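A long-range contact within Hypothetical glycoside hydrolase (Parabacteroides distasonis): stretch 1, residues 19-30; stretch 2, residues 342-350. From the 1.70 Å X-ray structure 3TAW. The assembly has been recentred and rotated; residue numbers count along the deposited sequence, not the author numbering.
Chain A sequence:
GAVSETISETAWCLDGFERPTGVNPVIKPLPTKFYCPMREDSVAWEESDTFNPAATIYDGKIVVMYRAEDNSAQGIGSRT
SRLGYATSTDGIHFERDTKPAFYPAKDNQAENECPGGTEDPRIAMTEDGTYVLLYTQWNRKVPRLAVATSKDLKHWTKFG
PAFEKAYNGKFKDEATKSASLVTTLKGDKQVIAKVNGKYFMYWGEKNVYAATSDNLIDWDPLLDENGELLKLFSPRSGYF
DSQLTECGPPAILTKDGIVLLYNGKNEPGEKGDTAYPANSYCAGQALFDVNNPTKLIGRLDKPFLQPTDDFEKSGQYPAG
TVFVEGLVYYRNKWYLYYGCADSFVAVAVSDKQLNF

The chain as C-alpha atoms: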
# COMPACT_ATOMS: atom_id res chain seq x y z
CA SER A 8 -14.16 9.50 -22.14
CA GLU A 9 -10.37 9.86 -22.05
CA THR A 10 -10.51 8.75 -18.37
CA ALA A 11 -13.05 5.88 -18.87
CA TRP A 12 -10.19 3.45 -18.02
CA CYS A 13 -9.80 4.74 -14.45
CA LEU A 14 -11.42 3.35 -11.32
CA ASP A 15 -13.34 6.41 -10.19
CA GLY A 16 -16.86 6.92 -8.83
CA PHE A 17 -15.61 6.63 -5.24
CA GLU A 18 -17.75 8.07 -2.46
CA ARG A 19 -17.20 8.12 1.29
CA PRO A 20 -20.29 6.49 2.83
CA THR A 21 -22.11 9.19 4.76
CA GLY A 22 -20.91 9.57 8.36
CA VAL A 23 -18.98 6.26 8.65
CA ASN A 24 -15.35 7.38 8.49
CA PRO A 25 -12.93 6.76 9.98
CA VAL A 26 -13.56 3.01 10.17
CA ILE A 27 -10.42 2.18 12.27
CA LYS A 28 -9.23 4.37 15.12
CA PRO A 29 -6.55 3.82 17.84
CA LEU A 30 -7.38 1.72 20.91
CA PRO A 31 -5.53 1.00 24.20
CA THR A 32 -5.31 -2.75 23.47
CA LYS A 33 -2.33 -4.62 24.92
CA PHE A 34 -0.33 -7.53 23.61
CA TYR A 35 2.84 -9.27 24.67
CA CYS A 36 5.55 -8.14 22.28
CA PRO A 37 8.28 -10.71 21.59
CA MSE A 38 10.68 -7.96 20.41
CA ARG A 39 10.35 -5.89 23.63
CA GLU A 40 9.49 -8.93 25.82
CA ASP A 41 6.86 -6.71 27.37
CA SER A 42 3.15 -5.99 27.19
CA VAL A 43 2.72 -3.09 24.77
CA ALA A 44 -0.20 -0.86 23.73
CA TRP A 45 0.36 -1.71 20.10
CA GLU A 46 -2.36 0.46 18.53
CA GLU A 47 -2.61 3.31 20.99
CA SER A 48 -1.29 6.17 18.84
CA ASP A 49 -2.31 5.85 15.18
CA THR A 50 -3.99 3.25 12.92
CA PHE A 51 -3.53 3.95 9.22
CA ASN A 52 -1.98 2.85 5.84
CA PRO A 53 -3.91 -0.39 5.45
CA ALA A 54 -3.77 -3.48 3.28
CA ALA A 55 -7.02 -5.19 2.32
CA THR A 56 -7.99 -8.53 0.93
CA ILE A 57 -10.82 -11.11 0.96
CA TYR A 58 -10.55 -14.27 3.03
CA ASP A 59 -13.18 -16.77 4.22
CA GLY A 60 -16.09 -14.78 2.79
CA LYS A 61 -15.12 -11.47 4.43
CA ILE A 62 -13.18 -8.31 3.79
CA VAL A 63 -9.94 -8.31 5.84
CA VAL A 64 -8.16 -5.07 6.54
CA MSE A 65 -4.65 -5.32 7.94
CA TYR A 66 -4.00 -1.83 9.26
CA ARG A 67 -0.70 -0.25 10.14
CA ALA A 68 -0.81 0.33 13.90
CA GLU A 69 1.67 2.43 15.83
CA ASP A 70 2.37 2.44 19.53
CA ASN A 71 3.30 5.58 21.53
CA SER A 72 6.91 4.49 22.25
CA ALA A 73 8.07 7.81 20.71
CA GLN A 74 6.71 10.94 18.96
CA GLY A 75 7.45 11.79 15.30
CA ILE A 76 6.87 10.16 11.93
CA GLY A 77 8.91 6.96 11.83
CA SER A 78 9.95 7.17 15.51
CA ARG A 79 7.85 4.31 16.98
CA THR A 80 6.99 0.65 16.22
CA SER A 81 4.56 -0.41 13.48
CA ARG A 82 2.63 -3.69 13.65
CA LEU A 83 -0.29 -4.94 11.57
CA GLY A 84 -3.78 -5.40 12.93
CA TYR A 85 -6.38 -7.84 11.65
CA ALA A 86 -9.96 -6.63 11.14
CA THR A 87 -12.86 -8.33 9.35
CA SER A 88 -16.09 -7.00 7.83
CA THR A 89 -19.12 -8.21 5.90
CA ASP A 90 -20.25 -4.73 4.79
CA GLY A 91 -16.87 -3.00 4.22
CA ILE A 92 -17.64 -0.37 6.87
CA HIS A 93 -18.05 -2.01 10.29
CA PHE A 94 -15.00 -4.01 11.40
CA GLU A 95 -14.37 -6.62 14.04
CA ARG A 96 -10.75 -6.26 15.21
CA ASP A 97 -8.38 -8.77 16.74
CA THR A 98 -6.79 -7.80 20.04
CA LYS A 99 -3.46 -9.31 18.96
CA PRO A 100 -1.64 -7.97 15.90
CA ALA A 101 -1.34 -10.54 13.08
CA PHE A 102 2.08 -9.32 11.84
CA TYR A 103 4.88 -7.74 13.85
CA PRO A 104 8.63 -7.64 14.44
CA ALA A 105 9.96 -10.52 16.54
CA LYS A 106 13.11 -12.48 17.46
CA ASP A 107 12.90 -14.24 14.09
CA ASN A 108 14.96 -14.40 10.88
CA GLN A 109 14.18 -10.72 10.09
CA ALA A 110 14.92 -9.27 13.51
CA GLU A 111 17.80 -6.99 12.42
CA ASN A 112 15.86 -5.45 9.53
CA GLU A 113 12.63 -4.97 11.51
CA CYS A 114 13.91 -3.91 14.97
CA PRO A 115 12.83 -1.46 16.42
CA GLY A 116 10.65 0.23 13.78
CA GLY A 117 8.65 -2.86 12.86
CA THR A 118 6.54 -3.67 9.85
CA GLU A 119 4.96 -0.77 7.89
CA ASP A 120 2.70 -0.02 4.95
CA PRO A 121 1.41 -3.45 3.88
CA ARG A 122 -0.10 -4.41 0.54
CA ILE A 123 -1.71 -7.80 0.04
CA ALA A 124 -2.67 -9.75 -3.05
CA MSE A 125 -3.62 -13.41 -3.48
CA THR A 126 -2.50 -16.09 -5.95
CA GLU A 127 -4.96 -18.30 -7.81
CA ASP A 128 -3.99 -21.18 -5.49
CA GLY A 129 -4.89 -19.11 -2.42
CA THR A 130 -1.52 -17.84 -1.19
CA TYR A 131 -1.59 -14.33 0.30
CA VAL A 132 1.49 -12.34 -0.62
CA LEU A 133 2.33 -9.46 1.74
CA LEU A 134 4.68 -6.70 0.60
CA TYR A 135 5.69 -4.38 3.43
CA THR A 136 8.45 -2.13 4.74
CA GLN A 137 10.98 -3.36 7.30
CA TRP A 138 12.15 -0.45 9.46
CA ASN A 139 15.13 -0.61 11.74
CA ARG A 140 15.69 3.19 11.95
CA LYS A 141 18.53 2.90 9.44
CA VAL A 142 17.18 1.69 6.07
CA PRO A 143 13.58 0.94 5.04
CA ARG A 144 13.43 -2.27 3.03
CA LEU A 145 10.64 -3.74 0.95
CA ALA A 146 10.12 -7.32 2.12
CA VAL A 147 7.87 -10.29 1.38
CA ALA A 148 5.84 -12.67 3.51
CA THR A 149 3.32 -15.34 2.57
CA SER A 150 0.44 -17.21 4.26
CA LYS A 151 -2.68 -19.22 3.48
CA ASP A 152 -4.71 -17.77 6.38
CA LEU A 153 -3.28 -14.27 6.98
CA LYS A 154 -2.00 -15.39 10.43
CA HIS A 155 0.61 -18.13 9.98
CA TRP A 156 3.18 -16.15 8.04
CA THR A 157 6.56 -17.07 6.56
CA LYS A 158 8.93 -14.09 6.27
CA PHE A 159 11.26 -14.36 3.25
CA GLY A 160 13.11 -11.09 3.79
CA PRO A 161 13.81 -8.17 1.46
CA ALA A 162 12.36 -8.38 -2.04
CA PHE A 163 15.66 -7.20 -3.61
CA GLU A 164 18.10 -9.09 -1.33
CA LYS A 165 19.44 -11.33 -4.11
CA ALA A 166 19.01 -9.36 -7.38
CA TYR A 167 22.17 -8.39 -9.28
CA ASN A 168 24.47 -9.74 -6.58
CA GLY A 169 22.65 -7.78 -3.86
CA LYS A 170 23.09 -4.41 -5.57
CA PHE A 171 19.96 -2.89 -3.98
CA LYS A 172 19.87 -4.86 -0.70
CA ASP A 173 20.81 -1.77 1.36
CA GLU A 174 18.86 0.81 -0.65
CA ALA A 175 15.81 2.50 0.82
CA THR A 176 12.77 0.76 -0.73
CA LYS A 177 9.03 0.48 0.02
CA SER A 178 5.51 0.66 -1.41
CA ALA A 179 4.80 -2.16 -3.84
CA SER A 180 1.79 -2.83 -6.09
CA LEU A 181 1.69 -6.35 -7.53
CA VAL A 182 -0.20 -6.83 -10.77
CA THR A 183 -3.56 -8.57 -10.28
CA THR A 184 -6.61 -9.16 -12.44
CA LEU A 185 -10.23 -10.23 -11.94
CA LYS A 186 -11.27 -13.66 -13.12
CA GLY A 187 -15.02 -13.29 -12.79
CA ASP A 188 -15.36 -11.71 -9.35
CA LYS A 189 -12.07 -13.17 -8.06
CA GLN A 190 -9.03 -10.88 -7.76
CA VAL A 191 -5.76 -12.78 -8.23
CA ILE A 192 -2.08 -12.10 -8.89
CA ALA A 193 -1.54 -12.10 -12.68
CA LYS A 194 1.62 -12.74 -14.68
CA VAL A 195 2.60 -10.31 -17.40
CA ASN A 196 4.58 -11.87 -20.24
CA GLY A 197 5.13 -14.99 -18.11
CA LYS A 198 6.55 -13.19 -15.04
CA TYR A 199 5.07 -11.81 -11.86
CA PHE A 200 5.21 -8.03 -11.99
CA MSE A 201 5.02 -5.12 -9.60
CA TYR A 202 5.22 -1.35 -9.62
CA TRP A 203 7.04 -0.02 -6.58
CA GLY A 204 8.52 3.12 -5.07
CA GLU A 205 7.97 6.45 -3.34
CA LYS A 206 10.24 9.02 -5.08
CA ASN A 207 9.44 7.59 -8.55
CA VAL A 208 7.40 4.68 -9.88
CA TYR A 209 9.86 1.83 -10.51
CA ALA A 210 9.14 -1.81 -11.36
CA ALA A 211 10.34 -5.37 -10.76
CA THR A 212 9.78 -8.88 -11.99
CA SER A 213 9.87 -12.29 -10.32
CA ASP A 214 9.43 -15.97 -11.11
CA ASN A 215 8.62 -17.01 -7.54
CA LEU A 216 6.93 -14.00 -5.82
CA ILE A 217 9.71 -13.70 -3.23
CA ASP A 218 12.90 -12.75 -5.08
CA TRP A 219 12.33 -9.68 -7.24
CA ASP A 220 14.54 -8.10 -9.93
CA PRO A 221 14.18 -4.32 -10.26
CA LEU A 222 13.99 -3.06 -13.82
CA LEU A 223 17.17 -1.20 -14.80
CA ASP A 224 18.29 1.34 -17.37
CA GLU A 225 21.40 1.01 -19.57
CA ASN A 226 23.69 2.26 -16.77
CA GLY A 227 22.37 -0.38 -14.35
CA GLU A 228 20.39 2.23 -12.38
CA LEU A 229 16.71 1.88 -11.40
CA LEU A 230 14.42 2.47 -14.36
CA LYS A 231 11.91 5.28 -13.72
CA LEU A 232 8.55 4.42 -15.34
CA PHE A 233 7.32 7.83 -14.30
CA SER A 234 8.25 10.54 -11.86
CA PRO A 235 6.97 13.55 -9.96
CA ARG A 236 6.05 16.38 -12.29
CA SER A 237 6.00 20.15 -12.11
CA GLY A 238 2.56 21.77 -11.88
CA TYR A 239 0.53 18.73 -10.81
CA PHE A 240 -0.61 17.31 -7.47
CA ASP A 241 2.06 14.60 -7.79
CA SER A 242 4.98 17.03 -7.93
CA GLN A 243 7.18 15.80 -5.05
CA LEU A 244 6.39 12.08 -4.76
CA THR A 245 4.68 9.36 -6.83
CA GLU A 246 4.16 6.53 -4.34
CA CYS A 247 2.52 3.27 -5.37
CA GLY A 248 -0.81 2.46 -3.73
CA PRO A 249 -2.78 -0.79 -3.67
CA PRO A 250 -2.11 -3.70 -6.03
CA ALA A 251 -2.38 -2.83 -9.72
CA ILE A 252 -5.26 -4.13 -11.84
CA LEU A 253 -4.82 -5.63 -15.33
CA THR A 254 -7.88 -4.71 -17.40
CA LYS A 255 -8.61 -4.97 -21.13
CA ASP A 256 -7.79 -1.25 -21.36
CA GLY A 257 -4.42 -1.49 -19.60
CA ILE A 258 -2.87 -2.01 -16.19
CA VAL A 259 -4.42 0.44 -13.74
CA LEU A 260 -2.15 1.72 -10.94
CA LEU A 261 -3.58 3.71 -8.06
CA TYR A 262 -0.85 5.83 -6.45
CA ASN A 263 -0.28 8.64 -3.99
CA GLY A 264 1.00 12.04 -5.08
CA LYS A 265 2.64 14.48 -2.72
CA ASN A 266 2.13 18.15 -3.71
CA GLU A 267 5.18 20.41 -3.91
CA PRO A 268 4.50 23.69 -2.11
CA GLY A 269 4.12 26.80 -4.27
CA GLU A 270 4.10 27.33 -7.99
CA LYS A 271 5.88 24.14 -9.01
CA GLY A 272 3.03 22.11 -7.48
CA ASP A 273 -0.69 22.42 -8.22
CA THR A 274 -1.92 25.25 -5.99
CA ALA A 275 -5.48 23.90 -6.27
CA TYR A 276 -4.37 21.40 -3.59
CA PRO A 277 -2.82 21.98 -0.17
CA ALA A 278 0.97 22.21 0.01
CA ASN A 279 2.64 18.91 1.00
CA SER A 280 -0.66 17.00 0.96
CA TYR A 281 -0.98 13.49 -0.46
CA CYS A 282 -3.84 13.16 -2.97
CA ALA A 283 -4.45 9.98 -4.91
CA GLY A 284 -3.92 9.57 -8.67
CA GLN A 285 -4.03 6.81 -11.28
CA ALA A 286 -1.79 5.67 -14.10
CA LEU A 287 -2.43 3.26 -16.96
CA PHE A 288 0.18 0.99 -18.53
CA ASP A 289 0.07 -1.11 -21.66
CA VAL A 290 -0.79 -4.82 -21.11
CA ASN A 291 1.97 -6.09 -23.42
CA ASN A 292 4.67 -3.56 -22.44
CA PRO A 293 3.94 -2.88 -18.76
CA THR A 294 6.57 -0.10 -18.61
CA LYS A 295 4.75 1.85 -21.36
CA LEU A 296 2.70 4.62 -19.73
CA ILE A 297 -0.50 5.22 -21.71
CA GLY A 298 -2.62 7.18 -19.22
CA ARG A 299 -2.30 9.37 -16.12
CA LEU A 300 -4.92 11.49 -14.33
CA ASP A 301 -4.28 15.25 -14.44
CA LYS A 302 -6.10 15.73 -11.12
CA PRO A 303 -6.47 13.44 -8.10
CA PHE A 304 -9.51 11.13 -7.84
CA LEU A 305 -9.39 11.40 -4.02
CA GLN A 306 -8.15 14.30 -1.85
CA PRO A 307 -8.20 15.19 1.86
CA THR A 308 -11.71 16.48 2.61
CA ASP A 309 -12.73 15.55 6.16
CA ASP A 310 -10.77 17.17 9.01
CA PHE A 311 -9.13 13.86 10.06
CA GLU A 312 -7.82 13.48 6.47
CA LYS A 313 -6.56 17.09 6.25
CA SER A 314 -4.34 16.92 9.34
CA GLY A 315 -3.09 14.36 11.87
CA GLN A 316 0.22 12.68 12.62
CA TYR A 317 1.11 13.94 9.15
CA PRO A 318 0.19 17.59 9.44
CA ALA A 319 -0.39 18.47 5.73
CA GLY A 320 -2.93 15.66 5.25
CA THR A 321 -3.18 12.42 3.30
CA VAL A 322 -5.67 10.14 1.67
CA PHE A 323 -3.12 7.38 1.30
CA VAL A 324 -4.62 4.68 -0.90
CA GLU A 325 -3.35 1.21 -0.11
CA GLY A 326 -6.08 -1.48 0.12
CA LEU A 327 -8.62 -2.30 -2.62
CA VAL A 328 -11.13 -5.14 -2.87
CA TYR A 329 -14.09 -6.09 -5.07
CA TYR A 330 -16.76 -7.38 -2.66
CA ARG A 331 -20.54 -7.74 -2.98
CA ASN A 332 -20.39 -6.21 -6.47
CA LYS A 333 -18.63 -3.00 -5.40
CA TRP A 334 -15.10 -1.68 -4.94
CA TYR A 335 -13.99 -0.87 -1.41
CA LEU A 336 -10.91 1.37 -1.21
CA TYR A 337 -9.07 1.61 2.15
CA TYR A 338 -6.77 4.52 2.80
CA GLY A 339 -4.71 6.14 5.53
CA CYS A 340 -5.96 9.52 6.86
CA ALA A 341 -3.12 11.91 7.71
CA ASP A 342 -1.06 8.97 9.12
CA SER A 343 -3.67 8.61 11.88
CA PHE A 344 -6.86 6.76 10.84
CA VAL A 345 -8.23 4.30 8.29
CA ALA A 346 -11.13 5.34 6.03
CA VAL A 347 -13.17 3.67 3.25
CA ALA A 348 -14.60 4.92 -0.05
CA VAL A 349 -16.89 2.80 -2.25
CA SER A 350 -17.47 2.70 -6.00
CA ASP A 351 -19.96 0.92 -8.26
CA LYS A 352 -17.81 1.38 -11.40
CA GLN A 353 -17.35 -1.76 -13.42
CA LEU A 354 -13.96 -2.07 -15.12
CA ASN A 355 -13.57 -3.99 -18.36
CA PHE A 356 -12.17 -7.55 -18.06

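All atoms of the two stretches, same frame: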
# COMPACT_ATOMS: atom_id res chain seq x y z
N ARG A 19 -17.22 8.45 -0.13
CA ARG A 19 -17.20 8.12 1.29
C ARG A 19 -18.63 7.85 1.75
O ARG A 19 -19.48 8.71 1.60
CB ARG A 19 -16.64 9.29 2.10
CG ARG A 19 -15.22 9.68 1.76
CD ARG A 19 -14.93 11.10 2.22
NE ARG A 19 -13.53 11.51 2.03
CZ ARG A 19 -13.02 11.93 0.88
NH1 ARG A 19 -13.77 12.01 -0.21
NH2 ARG A 19 -11.75 12.28 0.80
N PRO A 20 -18.91 6.68 2.34
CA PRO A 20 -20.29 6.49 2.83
C PRO A 20 -20.58 7.48 3.92
O PRO A 20 -19.73 7.71 4.78
CB PRO A 20 -20.27 5.05 3.38
CG PRO A 20 -19.08 4.40 2.71
CD PRO A 20 -18.06 5.50 2.59
N THR A 21 -21.78 8.06 3.89
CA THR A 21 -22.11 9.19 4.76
C THR A 21 -21.91 8.85 6.25
O THR A 21 -22.48 7.88 6.76
CB THR A 21 -23.57 9.66 4.52
OG1 THR A 21 -23.78 9.87 3.10
CG2 THR A 21 -23.85 10.97 5.28
N GLY A 22 -21.08 9.64 6.91
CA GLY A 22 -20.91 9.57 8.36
C GLY A 22 -20.16 8.39 8.96
O GLY A 22 -20.06 8.33 10.17
N VAL A 23 -19.61 7.50 8.14
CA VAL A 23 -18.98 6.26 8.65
C VAL A 23 -17.49 6.39 8.99
O VAL A 23 -16.97 5.62 9.82
CB VAL A 23 -19.15 5.05 7.69
CG1 VAL A 23 -20.59 4.88 7.28
CG2 VAL A 23 -18.23 5.14 6.46
N ASN A 24 -16.80 7.30 8.32
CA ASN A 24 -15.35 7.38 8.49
C ASN A 24 -14.96 8.21 9.69
O ASN A 24 -15.69 9.14 10.07
CB ASN A 24 -14.68 7.95 7.25
CG ASN A 24 -14.63 6.96 6.10
OD1 ASN A 24 -14.48 5.77 6.31
ND2 ASN A 24 -14.71 7.46 4.88
N PRO A 25 -13.80 7.88 10.29
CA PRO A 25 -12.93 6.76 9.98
C PRO A 25 -13.46 5.42 10.51
O PRO A 25 -14.15 5.39 11.54
CB PRO A 25 -11.63 7.10 10.71
CG PRO A 25 -12.02 8.03 11.80
CD PRO A 25 -13.33 8.65 11.46
N VAL A 26 -13.09 4.34 9.83
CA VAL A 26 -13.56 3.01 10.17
C VAL A 26 -12.62 2.25 11.13
O VAL A 26 -13.04 1.27 11.74
CB VAL A 26 -13.86 2.18 8.90
CG1 VAL A 26 -15.00 2.83 8.12
CG2 VAL A 26 -12.60 1.99 8.06
N ILE A 27 -11.36 2.70 11.25
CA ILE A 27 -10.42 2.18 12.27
C ILE A 27 -9.74 3.35 12.94
O ILE A 27 -9.11 4.18 12.28
CB ILE A 27 -9.32 1.24 11.72
CG1 ILE A 27 -9.93 0.14 10.85
CG2 ILE A 27 -8.41 0.68 12.89
CD1 ILE A 27 -10.50 -1.04 11.57
N LYS A 28 -9.88 3.38 14.27
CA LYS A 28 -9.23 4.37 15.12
C LYS A 28 -8.35 3.66 16.17
O LYS A 28 -8.56 2.49 16.48
CB LYS A 28 -10.30 5.16 15.84
CG LYS A 28 -11.35 5.83 14.97
CD LYS A 28 -12.42 6.50 15.85
CE LYS A 28 -13.58 7.00 15.01
NZ LYS A 28 -14.83 7.29 15.81
N PRO A 29 -7.37 4.37 16.75
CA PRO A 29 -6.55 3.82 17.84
C PRO A 29 -7.35 3.30 19.03
O PRO A 29 -8.45 3.81 19.33
CB PRO A 29 -5.68 5.01 18.26
CG PRO A 29 -5.54 5.80 17.01
CD PRO A 29 -6.89 5.71 16.36
N LEU A 30 -6.80 2.28 19.68
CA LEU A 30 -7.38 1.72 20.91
C LEU A 30 -6.24 1.41 21.88
O LEU A 30 -5.09 1.29 21.47
CB LEU A 30 -8.16 0.45 20.62
CG LEU A 30 -9.44 0.54 19.77
CD1 LEU A 30 -9.89 -0.87 19.40
CD2 LEU A 30 -10.57 1.38 20.47
N ASP A 342 -1.88 9.89 8.32
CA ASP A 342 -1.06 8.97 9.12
C ASP A 342 -1.67 8.67 10.50
O ASP A 342 -0.94 8.37 11.46
CB ASP A 342 0.39 9.47 9.28
CG ASP A 342 1.23 9.28 8.03
OD1 ASP A 342 0.72 8.77 7.01
OD2 ASP A 342 2.44 9.59 8.12
N SER A 343 -3.00 8.73 10.59
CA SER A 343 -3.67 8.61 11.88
C SER A 343 -4.87 7.69 11.96
O SER A 343 -5.12 7.11 13.03
CB SER A 343 -4.09 9.98 12.40
OG SER A 343 -2.94 10.73 12.81
N PHE A 344 -5.64 7.59 10.88
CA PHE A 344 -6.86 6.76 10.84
C PHE A 344 -6.94 5.96 9.53
O PHE A 344 -6.18 6.22 8.59
CB PHE A 344 -8.13 7.60 10.97
CG PHE A 344 -8.16 8.47 12.21
CD1 PHE A 344 -8.57 7.96 13.42
CD2 PHE A 344 -7.76 9.80 12.15
CE1 PHE A 344 -8.60 8.76 14.57
CE2 PHE A 344 -7.78 10.60 13.31
CZ PHE A 344 -8.20 10.07 14.50
N VAL A 345 -7.84 4.98 9.52
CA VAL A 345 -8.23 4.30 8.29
C VAL A 345 -9.65 4.73 7.89
O VAL A 345 -10.56 4.75 8.73
CB VAL A 345 -8.17 2.78 8.43
CG1 VAL A 345 -8.68 2.11 7.13
CG2 VAL A 345 -6.74 2.34 8.78
N ALA A 346 -9.82 5.03 6.61
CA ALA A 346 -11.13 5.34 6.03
C ALA A 346 -11.40 4.47 4.79
O ALA A 346 -10.48 3.82 4.26
CB ALA A 346 -11.24 6.84 5.67
N VAL A 347 -12.68 4.42 4.41
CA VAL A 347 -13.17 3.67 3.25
C VAL A 347 -13.91 4.60 2.27
O VAL A 347 -14.61 5.53 2.67
CB VAL A 347 -14.06 2.47 3.66
CG1 VAL A 347 -15.41 2.92 4.26
CG2 VAL A 347 -14.26 1.52 2.48
N ALA A 348 -13.74 4.34 0.98
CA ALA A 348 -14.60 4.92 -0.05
C ALA A 348 -15.05 3.76 -0.95
O ALA A 348 -14.35 2.74 -1.10
CB ALA A 348 -13.85 6.01 -0.87
N VAL A 349 -16.23 3.90 -1.54
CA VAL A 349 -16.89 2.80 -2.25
C VAL A 349 -17.27 3.27 -3.63
O VAL A 349 -17.66 4.42 -3.81
CB VAL A 349 -18.12 2.28 -1.45
CG1 VAL A 349 -18.75 1.05 -2.12
CG2 VAL A 349 -17.70 1.95 -0.02
N SER A 350 -17.06 2.41 -4.63
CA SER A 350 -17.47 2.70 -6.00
C SER A 350 -18.22 1.53 -6.63
O SER A 350 -17.94 0.37 -6.34
CB SER A 350 -16.25 2.98 -6.87
OG SER A 350 -16.64 3.20 -8.22

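Residues 19-30, an irregular segment, run antiparallel to the strand 344-350, more than 300 residues away in sequence, and the contact buries 574 Å² in total. The most telling conformation is that of N24. Its CA-to-CB bond points toward the strand, and with chi1 at -74° (m) and chi2 at -35° the amide presents OD1 and ND2 to V347 N and V347 O, taking the place of a neighbouring strand's peptide group. V347 N donates to N24 OD1 (2.9 Å) while N24 ND2 donates to V347 O (2.9 Å); both bonds are nearly linear, and together they satisfy both backbone polar groups of V347.

Next along the segment, a cis peptide bond precedes P25, whose CA-to-CB bond points toward the strand and which packs CB against F344 CB at 3.5 Å. Backbone pairing then takes over from the asparagine. V345 N donates to I27 O (3.1 Å, almost straight), and V345 O accepts from V26 N (2.8 Å) and, weakly, from I27 N (3.3 Å). This single antiparallel bridge brings I27 CB to 3.8 Å from V345 CB, although the m,m rotamer of I27 carries the end of its side chain away from the strand.

The valines form an apolar patch. V347, with chi1 at 69° (p), places CG1 where it meets three apolar side chains: V26 CG1 at 3.9 Å, P20 CD at 4.1 Å and V23 CG2 at 4.2 Å. V345, in the t rotamer, directs its own CG1 to V26 CG2 (4.0 Å). P20 extends the patch, its CG lying 3.9 Å from V349 CG2.

At the other end, F344 (chi1 -55°, m) has P29 CD 3.9 Å from its CE1 and K28 CG 3.8 Å from its CD1. The extended K28 chain touches the ring near its base, while its end leads away. The CA-to-CB bond of R19 points away from the strand, and its NE and NH2 are hydrogen-bonded elsewhere in the structure.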